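Local coordinates for putative uncharacterized protein (PDB 3M3I) that is of unknown function but belongs to the cupin superfamily, in the DUF985 family, and assembles as a dimer built on an antiparallel beta fold, at residues Lys48-Asn51 / Asn55-His58; Val31-Pro34 / Tyr38-Glu41; Ile63-Thr68 / Glu82-His87; Leu75-Ser80 / Pro126-Tyr131. All coordinates share one frame; numbering follows the deposited sequence.

Contact 1: residues Lys48-Asn51 / Asn55-His58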
loop_
_atom_site.group_PDB
_atom_site.type_symbol
_atom_site.label_atom_id
_atom_site.label_comp_id
_atom_site.label_asym_id
_atom_site.label_seq_id
_atom_site.Cartn_x
_atom_site.Cartn_y
_atom_site.Cartn_z
ATOM N N LYS A 48 5.961 10.300 -14.750
ATOM C CA LYS A 48 7.297 9.718 -14.704
ATOM C C LYS A 48 8.277 10.583 -13.900
ATOM O O LYS A 48 8.173 11.807 -13.881
ATOM C CB LYS A 48 7.840 9.548 -16.127
ATOM C CG LYS A 48 7.145 8.478 -16.958
ATOM C CD LYS A 48 8.117 7.880 -17.979
ATOM C CE LYS A 48 7.590 6.605 -18.660
ATOM N NZ LYS A 48 7.260 6.766 -20.123
ATOM N N VAL A 49 9.241 9.927 -13.258
ATOM C CA VAL A 49 10.214 10.603 -12.412
ATOM C C VAL A 49 11.581 9.977 -12.656
ATOM O O VAL A 49 11.677 8.930 -13.299
ATOM C CB VAL A 49 9.831 10.498 -10.888
ATOM C CG1 VAL A 49 8.462 11.024 -10.664
ATOM C CG2 VAL A 49 9.892 9.050 -10.381
ATOM N N ASP A 50 12.624 10.626 -12.145
ATOM C CA ASP A 50 13.971 10.070 -12.120
ATOM C C ASP A 50 14.170 9.254 -10.840
ATOM O O ASP A 50 13.904 9.734 -9.720
ATOM C CB ASP A 50 15.019 11.191 -12.182
ATOM C CG ASP A 50 15.164 11.809 -13.586
ATOM O OD1 ASP A 50 15.076 11.087 -14.612
ATOM O OD2 ASP A 50 15.410 13.026 -13.663
ATOM N N ASN A 51 14.629 8.019 -10.994
ATOM C CA ASN A 51 14.870 7.158 -9.843
ATOM C C ASN A 51 16.234 7.432 -9.153
ATOM O O ASN A 51 16.938 8.380 -9.487
ATOM C CB ASN A 51 14.734 5.685 -10.265
ATOM C CG ASN A 51 15.853 5.252 -11.152
ATOM O OD1 ASN A 51 16.712 6.070 -11.501
ATOM N ND2 ASN A 51 15.880 3.971 -11.522
ATOM N N ASN A 55 17.477 7.112 -13.907
ATOM C CA ASN A 55 16.610 6.594 -14.958
ATOM C C ASN A 55 15.142 7.002 -14.829
ATOM O O ASN A 55 14.616 7.121 -13.727
ATOM C CB ASN A 55 16.695 5.072 -14.964
ATOM C CG ASN A 55 18.122 4.562 -15.123
ATOM O OD1 ASN A 55 18.897 5.092 -15.916
ATOM N ND2 ASN A 55 18.461 3.515 -14.384
ATOM N N ARG A 56 14.480 7.180 -15.967
ATOM C CA ARG A 56 13.055 7.508 -15.993
ATOM C C ARG A 56 12.207 6.296 -15.648
ATOM O O ARG A 56 12.311 5.235 -16.282
ATOM C CB ARG A 56 12.626 8.052 -17.359
ATOM C CG ARG A 56 13.382 9.300 -17.787
ATOM C CD ARG A 56 13.111 10.488 -16.885
ATOM N NE ARG A 56 11.794 11.068 -17.122
ATOM C CZ ARG A 56 11.302 12.102 -16.450
ATOM N NH1 ARG A 56 12.009 12.663 -15.492
ATOM N NH2 ARG A 56 10.093 12.566 -16.730
ATOM N N ARG A 57 11.374 6.474 -14.626
ATOM C CA ARG A 57 10.499 5.432 -14.107
ATOM C C ARG A 57 9.160 6.063 -13.784
ATOM O O ARG A 57 9.063 7.286 -13.655
ATOM C CB ARG A 57 11.096 4.842 -12.852
ATOM C CG ARG A 57 12.440 4.161 -13.050
ATOM C CD ARG A 57 12.297 2.758 -13.607
ATOM N NE ARG A 57 13.607 2.146 -13.842
ATOM C CZ ARG A 57 14.313 2.275 -14.969
ATOM N NH1 ARG A 57 13.845 2.987 -15.988
ATOM N NH2 ARG A 57 15.504 1.684 -15.073
ATOM N N HIS A 58 8.123 5.248 -13.693
ATOM C CA HIS A 58 6.843 5.704 -13.166
ATOM C C HIS A 58 7.033 6.140 -11.706
ATOM O O HIS A 58 7.845 5.550 -10.991
ATOM C CB HIS A 58 5.797 4.577 -13.240
ATOM C CG HIS A 58 5.484 4.136 -14.639
ATOM N ND1 HIS A 58 6.082 3.043 -15.229
ATOM C CD2 HIS A 58 4.657 4.663 -15.571
ATOM C CE1 HIS A 58 5.622 2.915 -16.463
ATOM N NE2 HIS A 58 4.755 3.886 -16.694
HETATM O O HOH W 1 17.549 2.231 -12.333
#

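Contact 2: residues Val31-Pro34 / Tyr38-Glu41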
loop_
_atom_site.group_PDB
_atom_site.type_symbol
_atom_site.label_atom_id
_atom_site.label_comp_id
_atom_site.label_asym_id
_atom_site.label_seq_id
_atom_site.Cartn_x
_atom_site.Cartn_y
_atom_site.Cartn_z
ATOM N N VAL A 31 -0.495 -14.621 -11.414
ATOM C CA VAL A 31 0.337 -15.575 -12.144
ATOM C C VAL A 31 1.684 -15.656 -11.444
ATOM O O VAL A 31 1.932 -14.871 -10.531
ATOM C CB VAL A 31 0.500 -15.182 -13.621
ATOM C CG1 VAL A 31 -0.874 -15.063 -14.267
ATOM C CG2 VAL A 31 1.265 -13.871 -13.760
ATOM N N PRO A 32 2.543 -16.627 -11.834
ATOM C CA PRO A 32 3.846 -16.771 -11.182
ATOM C C PRO A 32 4.778 -15.612 -11.474
ATOM O O PRO A 32 4.804 -15.099 -12.585
ATOM C CB PRO A 32 4.410 -18.054 -11.807
ATOM C CG PRO A 32 3.222 -18.826 -12.160
ATOM C CD PRO A 32 2.240 -17.805 -12.659
ATOM N N HIS A 33 5.541 -15.235 -10.462
ATOM C CA HIS A 33 6.525 -14.177 -10.541
ATOM C C HIS A 33 7.912 -14.824 -10.606
ATOM O O HIS A 33 8.133 -15.871 -10.007
ATOM C CB HIS A 33 6.392 -13.291 -9.298
ATOM C CG HIS A 33 7.070 -11.968 -9.421
ATOM N ND1 HIS A 33 8.439 -11.831 -9.389
ATOM C CD2 HIS A 33 6.570 -10.724 -9.580
ATOM C CE1 HIS A 33 8.753 -10.558 -9.525
ATOM N NE2 HIS A 33 7.636 -9.863 -9.634
ATOM N N PRO A 34 8.845 -14.227 -11.368
ATOM C CA PRO A 34 10.204 -14.764 -11.432
ATOM C C PRO A 34 10.802 -15.136 -10.061
ATOM O O PRO A 34 11.231 -16.277 -9.871
ATOM C CB PRO A 34 10.978 -13.633 -12.108
ATOM C CG PRO A 34 9.970 -12.978 -13.003
ATOM C CD PRO A 34 8.611 -13.221 -12.423
ATOM N N TYR A 38 3.186 -15.524 -6.335
ATOM C CA TYR A 38 2.219 -15.183 -7.378
ATOM C C TYR A 38 1.959 -13.668 -7.415
ATOM O O TYR A 38 2.147 -12.981 -6.418
ATOM C CB TYR A 38 0.938 -15.999 -7.166
ATOM C CG TYR A 38 1.219 -17.498 -7.127
ATOM C CD1 TYR A 38 1.683 -18.110 -5.968
ATOM C CD2 TYR A 38 1.049 -18.295 -8.254
ATOM C CE1 TYR A 38 1.962 -19.472 -5.925
ATOM C CE2 TYR A 38 1.320 -19.660 -8.220
ATOM C CZ TYR A 38 1.784 -20.240 -7.049
ATOM O OH TYR A 38 2.060 -21.598 -7.000
ATOM N N TYR A 39 1.559 -13.135 -8.571
ATOM C CA TYR A 39 1.354 -11.699 -8.683
ATOM C C TYR A 39 0.491 -11.216 -9.850
ATOM O O TYR A 39 0.156 -11.964 -10.738
ATOM C CB TYR A 39 2.710 -10.995 -8.736
ATOM C CG TYR A 39 3.234 -10.756 -10.122
ATOM C CD1 TYR A 39 3.501 -9.466 -10.570
ATOM C CD2 TYR A 39 3.481 -11.807 -10.985
ATOM C CE1 TYR A 39 3.986 -9.244 -11.834
ATOM C CE2 TYR A 39 3.961 -11.590 -12.251
ATOM C CZ TYR A 39 4.211 -10.309 -12.668
ATOM O OH TYR A 39 4.708 -10.085 -13.930
ATOM N N SER A 40 0.124 -9.937 -9.806
ATOM C CA SER A 40 -0.369 -9.246 -10.991
ATOM C C SER A 40 -0.193 -7.740 -10.849
ATOM O O SER A 40 -0.334 -7.203 -9.772
ATOM C CB SER A 40 -1.832 -9.580 -11.257
ATOM O OG SER A 40 -2.632 -9.126 -10.192
ATOM N N GLU A 41 0.116 -7.075 -11.950
ATOM C CA GLU A 41 0.146 -5.625 -11.997
ATOM C C GLU A 41 -1.271 -5.070 -11.794
ATOM O O GLU A 41 -2.253 -5.686 -12.190
ATOM C CB GLU A 41 0.759 -5.148 -13.323
ATOM C CG GLU A 41 2.223 -5.569 -13.494
ATOM C CD GLU A 41 2.862 -5.078 -14.799
ATOM O OE1 GLU A 41 2.568 -3.938 -15.230
ATOM O OE2 GLU A 41 3.681 -5.823 -15.395
#

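Contact 3: residues Ile63-Thr68 / Glu82-His87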
loop_
_atom_site.group_PDB
_atom_site.type_symbol
_atom_site.label_atom_id
_atom_site.label_comp_id
_atom_site.label_asym_id
_atom_site.label_seq_id
_atom_site.Cartn_x
_atom_site.Cartn_y
_atom_site.Cartn_z
ATOM N N ILE A 63 1.317 -3.796 -7.119
ATOM C CA ILE A 63 0.966 -5.180 -7.436
ATOM C C ILE A 63 0.267 -5.855 -6.273
ATOM O O ILE A 63 0.360 -5.416 -5.141
ATOM C CB ILE A 63 2.206 -6.048 -7.799
ATOM C CG1 ILE A 63 3.126 -6.241 -6.600
ATOM C CG2 ILE A 63 3.006 -5.445 -8.953
ATOM C CD1 ILE A 63 4.160 -7.331 -6.811
ATOM N N TYR A 64 -0.462 -6.921 -6.584
ATOM C CA TYR A 64 -0.893 -7.884 -5.598
ATOM C C TYR A 64 0.172 -8.983 -5.549
ATOM O O TYR A 64 0.586 -9.478 -6.575
ATOM C CB TYR A 64 -2.207 -8.489 -6.010
ATOM C CG TYR A 64 -3.425 -7.599 -5.881
ATOM C CD1 TYR A 64 -3.872 -7.166 -4.636
ATOM C CD2 TYR A 64 -4.162 -7.245 -6.993
ATOM C CE1 TYR A 64 -5.010 -6.386 -4.518
ATOM C CE2 TYR A 64 -5.290 -6.464 -6.884
ATOM C CZ TYR A 64 -5.716 -6.041 -5.652
ATOM O OH TYR A 64 -6.853 -5.269 -5.555
ATOM N N PHE A 65 0.628 -9.354 -4.363
ATOM C CA PHE A 65 1.598 -10.429 -4.233
ATOM C C PHE A 65 1.114 -11.484 -3.250
ATOM O O PHE A 65 0.781 -11.157 -2.122
ATOM C CB PHE A 65 2.951 -9.878 -3.784
ATOM C CG PHE A 65 4.019 -10.914 -3.738
ATOM C CD1 PHE A 65 4.656 -11.321 -4.897
ATOM C CD2 PHE A 65 4.360 -11.520 -2.548
ATOM C CE1 PHE A 65 5.637 -12.296 -4.862
ATOM C CE2 PHE A 65 5.344 -12.494 -2.504
ATOM C CZ PHE A 65 5.977 -12.886 -3.668
ATOM N N LEU A 66 1.084 -12.744 -3.681
ATOM C CA LEU A 66 0.732 -13.868 -2.798
ATOM C C LEU A 66 1.907 -14.844 -2.699
ATOM O O LEU A 66 2.612 -15.100 -3.672
ATOM C CB LEU A 66 -0.561 -14.549 -3.267
ATOM C CG LEU A 66 -1.114 -15.785 -2.533
ATOM C CD1 LEU A 66 -2.636 -15.943 -2.729
ATOM C CD2 LEU A 66 -0.406 -17.056 -2.985
ATOM N N CYS A 67 2.105 -15.376 -1.499
ATOM C CA CYS A 67 3.237 -16.234 -1.151
ATOM C C CYS A 67 2.668 -17.495 -0.487
ATOM O O CYS A 67 1.687 -17.413 0.231
ATOM C CB CYS A 67 4.133 -15.468 -0.186
ATOM S SG CYS A 67 5.831 -16.039 0.061
ATOM N N THR A 68 3.272 -18.651 -0.753
ATOM C CA THR A 68 2.869 -19.926 -0.151
ATOM C C THR A 68 4.109 -20.610 0.427
ATOM O O THR A 68 5.221 -20.181 0.157
ATOM C CB THR A 68 2.202 -20.854 -1.191
ATOM O OG1 THR A 68 3.004 -20.895 -2.377
ATOM C CG2 THR A 68 0.809 -20.364 -1.560
ATOM N N GLU A 82 10.349 -0.663 -1.548
ATOM C CA GLU A 82 9.124 -1.398 -1.793
ATOM C C GLU A 82 8.323 -1.575 -0.495
ATOM O O GLU A 82 8.820 -2.122 0.488
ATOM C CB GLU A 82 9.448 -2.748 -2.402
ATOM C CG GLU A 82 8.208 -3.558 -2.717
ATOM C CD GLU A 82 8.514 -4.881 -3.374
ATOM O OE1 GLU A 82 9.471 -5.563 -2.941
ATOM O OE2 GLU A 82 7.780 -5.232 -4.313
ATOM N N THR A 83 7.074 -1.125 -0.517
ATOM C CA THR A 83 6.232 -1.122 0.672
ATOM C C THR A 83 5.222 -2.261 0.584
ATOM O O THR A 83 4.518 -2.383 -0.417
ATOM C CB THR A 83 5.493 0.248 0.842
ATOM O OG1 THR A 83 6.451 1.302 1.025
ATOM C CG2 THR A 83 4.570 0.214 2.025
ATOM N N TRP A 84 5.155 -3.062 1.648
ATOM C CA TRP A 84 4.328 -4.271 1.733
ATOM C C TRP A 84 3.143 -4.100 2.689
ATOM O O TRP A 84 3.358 -3.889 3.860
ATOM C CB TRP A 84 5.191 -5.415 2.264
ATOM C CG TRP A 84 6.254 -5.813 1.329
ATOM C CD1 TRP A 84 7.328 -5.071 0.944
ATOM C CD2 TRP A 84 6.360 -7.063 0.651
ATOM N NE1 TRP A 84 8.097 -5.777 0.057
ATOM C CE2 TRP A 84 7.523 -7.004 -0.147
ATOM C CE3 TRP A 84 5.580 -8.224 0.630
ATOM C CZ2 TRP A 84 7.926 -8.055 -0.957
ATOM C CZ3 TRP A 84 5.983 -9.279 -0.166
ATOM C CH2 TRP A 84 7.152 -9.187 -0.955
ATOM N N MET A 85 1.911 -4.249 2.196
ATOM C CA MET A 85 0.684 -4.050 2.983
ATOM C C MET A 85 -0.095 -5.355 3.138
ATOM O O MET A 85 -0.505 -5.915 2.143
ATOM C CB MET A 85 -0.254 -3.070 2.277
ATOM C CG MET A 85 -0.121 -1.624 2.670
ATOM S SD MET A 85 1.123 -0.667 1.811
ATOM C CE MET A 85 0.992 -1.205 0.107
ATOM N N TYR A 86 -0.345 -5.790 4.372
ATOM C CA TYR A 86 -1.096 -7.008 4.650
ATOM C C TYR A 86 -2.608 -6.901 4.308
ATOM O O TYR A 86 -3.268 -5.948 4.692
ATOM C CB TYR A 86 -0.937 -7.403 6.127
ATOM C CG TYR A 86 -1.820 -8.565 6.532
ATOM C CD1 TYR A 86 -3.149 -8.354 6.913
ATOM C CD2 TYR A 86 -1.341 -9.881 6.505
ATOM C CE1 TYR A 86 -3.970 -9.412 7.285
ATOM C CE2 TYR A 86 -2.164 -10.961 6.876
ATOM C CZ TYR A 86 -3.478 -10.713 7.254
ATOM O OH TYR A 86 -4.309 -11.746 7.597
ATOM N N HIS A 87 -3.133 -7.908 3.601
ATOM C CA HIS A 87 -4.557 -7.980 3.230
ATOM C C HIS A 87 -5.267 -9.187 3.837
ATOM O O HIS A 87 -6.371 -9.046 4.360
ATOM C CB HIS A 87 -4.717 -8.045 1.713
ATOM C CG HIS A 87 -4.408 -6.762 1.010
ATOM N ND1 HIS A 87 -4.801 -5.534 1.493
ATOM C CD2 HIS A 87 -3.789 -6.519 -0.168
ATOM C CE1 HIS A 87 -4.419 -4.588 0.655
ATOM N NE2 HIS A 87 -3.804 -5.159 -0.360
#

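Contact 4: residues Leu75-Ser80 / Pro126-Tyr131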
loop_
_atom_site.group_PDB
_atom_site.type_symbol
_atom_site.label_atom_id
_atom_site.label_comp_id
_atom_site.label_asym_id
_atom_site.label_seq_id
_atom_site.Cartn_x
_atom_site.Cartn_y
_atom_site.Cartn_z
ATOM N N LEU A 75 15.664 -14.602 -2.804
ATOM C CA LEU A 75 16.475 -13.402 -2.627
ATOM C C LEU A 75 16.698 -12.615 -3.928
ATOM O O LEU A 75 17.246 -13.122 -4.909
ATOM C CB LEU A 75 17.810 -13.749 -1.953
ATOM C CG LEU A 75 17.714 -14.320 -0.523
ATOM C CD1 LEU A 75 19.077 -14.445 0.137
ATOM C CD2 LEU A 75 16.810 -13.470 0.356
ATOM N N HIS A 76 16.235 -11.373 -3.928
ATOM C CA HIS A 76 16.395 -10.475 -5.064
ATOM C C HIS A 76 16.678 -9.048 -4.575
ATOM O O HIS A 76 16.642 -8.766 -3.369
ATOM C CB HIS A 76 15.135 -10.500 -5.925
ATOM C CG HIS A 76 13.912 -10.022 -5.213
ATOM N ND1 HIS A 76 13.256 -10.781 -4.270
ATOM C CD2 HIS A 76 13.236 -8.853 -5.290
ATOM C CE1 HIS A 76 12.220 -10.107 -3.806
ATOM N NE2 HIS A 76 12.187 -8.932 -4.407
ATOM N N ARG A 77 16.960 -8.151 -5.501
ATOM C CA ARG A 77 17.283 -6.794 -5.130
ATOM C C ARG A 77 16.658 -5.794 -6.109
ATOM O O ARG A 77 16.572 -6.057 -7.310
ATOM C CB ARG A 77 18.799 -6.623 -5.042
ATOM C CG ARG A 77 19.268 -5.222 -4.678
ATOM C CD ARG A 77 20.618 -4.948 -5.273
ATOM N NE ARG A 77 21.698 -5.515 -4.483
ATOM C CZ ARG A 77 22.844 -5.977 -4.972
ATOM N NH1 ARG A 77 23.084 -5.997 -6.277
ATOM N NH2 ARG A 77 23.758 -6.441 -4.141
ATOM N N LEU A 78 16.210 -4.663 -5.565
ATOM C CA LEU A 78 15.626 -3.582 -6.343
ATOM C C LEU A 78 16.549 -2.391 -6.179
ATOM O O LEU A 78 17.583 -2.496 -5.541
ATOM C CB LEU A 78 14.214 -3.257 -5.839
ATOM C CG LEU A 78 13.158 -4.362 -5.978
ATOM C CD1 LEU A 78 11.927 -4.086 -5.133
ATOM C CD2 LEU A 78 12.742 -4.559 -7.430
ATOM N N CYS A 79 16.204 -1.269 -6.778
ATOM C CA CYS A 79 16.944 -0.036 -6.525
ATOM C C CYS A 79 16.058 1.069 -5.931
ATOM O O CYS A 79 16.555 2.118 -5.585
ATOM C CB CYS A 79 17.662 0.434 -7.797
ATOM S SG CYS A 79 16.767 1.632 -8.742
ATOM N N SER A 80 14.761 0.811 -5.799
ATOM C CA SER A 80 13.849 1.696 -5.092
ATOM C C SER A 80 13.209 0.955 -3.913
ATOM O O SER A 80 13.247 -0.267 -3.860
ATOM C CB SER A 80 12.772 2.192 -6.051
ATOM O OG SER A 80 13.355 2.785 -7.193
ATOM N N PRO A 126 31.624 -1.559 5.563
ATOM C CA PRO A 126 31.307 -2.866 4.958
ATOM C C PRO A 126 29.802 -3.112 4.890
ATOM O O PRO A 126 29.124 -2.975 5.906
ATOM C CB PRO A 126 31.978 -3.880 5.897
ATOM C CG PRO A 126 32.362 -3.124 7.124
ATOM C CD PRO A 126 32.489 -1.687 6.752
ATOM N N LYS A 127 29.302 -3.480 3.707
ATOM C CA LYS A 127 27.846 -3.539 3.433
ATOM C C LYS A 127 27.200 -4.887 3.765
ATOM O O LYS A 127 27.887 -5.881 4.008
ATOM C CB LYS A 127 27.557 -3.224 1.960
ATOM C CG LYS A 127 28.208 -1.966 1.423
ATOM C CD LYS A 127 27.776 -0.722 2.187
ATOM C CE LYS A 127 28.240 0.551 1.493
ATOM N NZ LYS A 127 28.260 1.709 2.418
ATOM N N TYR A 128 25.869 -4.889 3.777
ATOM C CA TYR A 128 25.048 -6.095 3.946
ATOM C C TYR A 128 25.267 -6.877 5.249
ATOM O O TYR A 128 25.242 -8.108 5.264
ATOM C CB TYR A 128 25.167 -6.989 2.705
ATOM C CG TYR A 128 24.557 -6.326 1.483
ATOM C CD1 TYR A 128 23.184 -6.222 1.346
ATOM C CD2 TYR A 128 25.349 -5.769 0.496
ATOM C CE1 TYR A 128 22.623 -5.603 0.260
ATOM C CE2 TYR A 128 24.786 -5.148 -0.593
ATOM C CZ TYR A 128 23.421 -5.069 -0.701
ATOM O OH TYR A 128 22.854 -4.454 -1.785
ATOM N N GLN A 129 25.419 -6.150 6.347
ATOM C CA GLN A 129 25.709 -6.780 7.639
ATOM C C GLN A 129 24.492 -7.091 8.489
ATOM O O GLN A 129 24.555 -7.997 9.317
ATOM C CB GLN A 129 26.668 -5.916 8.452
ATOM C CG GLN A 129 28.029 -5.784 7.824
ATOM C CD GLN A 129 29.076 -5.502 8.841
ATOM O OE1 GLN A 129 29.494 -6.396 9.576
ATOM N NE2 GLN A 129 29.507 -4.248 8.914
ATOM N N VAL A 130 23.397 -6.359 8.286
ATOM C CA VAL A 130 22.238 -6.444 9.172
ATOM C C VAL A 130 21.080 -7.250 8.578
ATOM O O VAL A 130 20.398 -6.799 7.667
ATOM C CB VAL A 130 21.749 -5.032 9.596
ATOM C CG1 VAL A 130 20.486 -5.117 10.443
ATOM C CG2 VAL A 130 22.842 -4.308 10.376
ATOM N N TYR A 131 20.854 -8.440 9.128
ATOM C CA TYR A 131 19.709 -9.263 8.765
ATOM C C TYR A 131 18.524 -8.922 9.673
ATOM O O TYR A 131 18.652 -8.883 10.905
ATOM C CB TYR A 131 20.065 -10.750 8.873
ATOM C CG TYR A 131 18.909 -11.703 8.633
ATOM C CD1 TYR A 131 18.015 -11.514 7.586
ATOM C CD2 TYR A 131 18.727 -12.809 9.442
ATOM C CE1 TYR A 131 16.963 -12.384 7.373
ATOM C CE2 TYR A 131 17.678 -13.685 9.230
ATOM C CZ TYR A 131 16.799 -13.464 8.196
ATOM O OH TYR A 131 15.765 -14.346 7.998
#

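Contact 1: residues Lys48-Asn51 / Asn55-His58
V49 and R57 form the hydrogen-bonded pair of this antiparallel hairpin. V49 N gives its proton to R57 O over 2.7 Å, and R57 N returns one to V49 O over 2.8 Å, both bonds nearly straight. Next to the turn, N51 N binds N55 O at 2.9 Å. The N51 side chain bends back (chi1 70°), and its OD1 takes N55 N at 2.7 Å, the donor standing above the amide plane; OD1 also accepts from E53 N inside the turn. A water receives protons from both N51 ND2 and N55 ND2 and ties the two amides together.

On the face carrying D50 and R56, the arginine folds over the neighbouring strand, with the backbone of K48 and V49 under one side of its guanidinium. D50 OD1 lies at the guanidinium edge, 3.6 Å from R56 NH1, a loose salt bridge whose two planes stand 75° apart. R57 projects to the other face, where N55 CB lies above the rim of its guanidinium and D186 pairs with NE. D50 O receives H47 NE2 of the second subunit. The turn is thus held by amides and the strands by backbone bonds, while the exposed D50-R56 ion pair probably adds little.

Contact 2: residues Val31-Pro34 / Tyr38-Glu41
H33 and Y39 meet because of their first torsions: chi1 of H33, -164°, carries the imidazole away from its own backbone N and across to strand 38-41, while Y39 has an unusual chi1 of 93° that stands the phenol ring beside it. H33 CD2 then sits over the centre of the Y39 ring, 3.3 Å above its plane and 3.4 Å from Y39 CG. This is a T-shaped pair, the histidine giving its edge and the tyrosine its face, with ring planes at 72°. ND1, on another side of the imidazole, makes a weak hydrogen bond with E35 N in the turn. The loop residue Y184 touches H33 as well, and its hydroxyl and that of Y39 share a weak hydrogen bond.

The edge of the same tyrosine ring faces the carbonyls of V31 and P32, P32 O lying 3.6 Å from Y39 CE2. V31 shares this side of the sheet and lays CG2 against Y39 CE2 at 3.8 Å. P32 and Y38 diverge, in light touch through P32 CG and Y38 CE2.

The backbones join through the V31-Y39 hydrogen-bonded pair: V31 N to Y39 O at 2.8 Å and Y39 N to V31 O at 2.6 Å. P32, which has no N-H to give, faces Y38 as the non-hydrogen-bonded pair. Strand 38-44 pairs on its other edge with strand 56-67, through backbone bonds of Y38 with L66 and S40 with Y64. The whole is a short antiparallel beta hairpin at the margin of the larger sheet of a cupin-family domain.

Contact 3: residues Ile63-Thr68 / Glu82-His87
Aromatic packing between F65 and W84 carries this buried contact. Strands 56-67 and 81-87 are not direct neighbours: the CA atoms of F65 and W84 are 9.0 Å apart, and strand 172-179 runs between them, pairing with both. Side chains must therefore bridge the gap. F65 extends toward the other strand with CG anti to its N (chi1 -175°), and W84 brings up the far end of its indole. CZ3 and CH2 of W84 approach CD2 and CE2 of F65, closest between F65 CD2 and W84 CZ3 at 3.7 Å. The result is an offset edge-to-face pair, the indole edge toward the phenyl face, six-membered-ring centroids 5.5 Å apart and planes at 77°. S158 and F156 of strand 155-159 lie against F65 and W84 respectively.

A second, looser ring contact places H87 NE2 near the plane of the Y64 ring at its edge, 4.5 Å from Y64 CE1. S175 sits beside Y64 and hydrogen-bonds H87 NE2.

Polar contacts run within 82-87 or out of it. W84 NE1 makes a weak bond to E82 OE1 at 3.3 Å, the extended E82 side chain bringing OE1 to the indole N-H. H87 ND1 bonds Y86 O of the second subunit, and the reciprocal bond is made as well.

Dispersion and ring electrostatics thus join the two strands across the intervening strand 172-179, while both histidine nitrogens are satisfied, one of them across the dimer interface.

Contact 4: residues Leu75-Ser80 / Pro126-Tyr131
R77 and Y128 meet only through long side chains, for their CA atoms stand 12.0 Å apart and no backbone pairing links 75-80 with 126-131; Y128 itself has a left-handed backbone conformation just ahead of strand 130-136. In this cupin-family domain both segments serve one five-stranded antiparallel sheet, strand 76-77 lying next to strand 155-159 inside it and strand 130-136 lying at its outer margin.

R77 leaves its strand extended, CG anti to N (chi1 179°), and then bends at chi3, which turns NE and NH2 together toward Y128. The phenol comes across it, the two side chains at about a right angle, guanidinium and ring planes 34° apart. Both bonds to the hydroxyl are weak: R77 NE is 3.1 Å from Y128 OH, with an N-H...O angle of 128°. The stronger polar partners lie outside the pair. R77 NH1 forms a salt bridge with E188 of the adjoining strand, and Y128 OH hydrogen-bonds G153 O. I155 touches both side chains, while Y199 meets the tyrosine ring.

The guanidinium thus faces an acid on one side chain and a phenol oxygen on another, and its charge may polarise the hydroxyl toward G153. Within 126-131, away from the phenol, Q129 NE2 bonds P126 O at 3.3 Å. The second guanidinium nitrogen, R77 NH2, stands 3.2 Å from Y128 OH and 3.7 Å from Y128 CZ.

Along the chain contact 2 closes first, contact 1 follows, and then contacts 3 and 4 interleave, 75-80 falling between the two segments of contact 3. Contacts 1, 2 and 3 belong to the seven-stranded sheet: strand 56-67 takes part in contacts 1 and 3, whose centres are 23 Å apart, and neighbours strand 38-44 of contact 2. Contacts 2 and 3, with centres 11 Å apart, touch directly through the backbone. Contact 4 lies on the five-stranded sheet, 19 Å from contact 3 between centres, and touches contact 1 where N51 packs on C79. Contacts 1 and 3 both reach the second subunit, so the larger sheet contributes residues to the dimer interface.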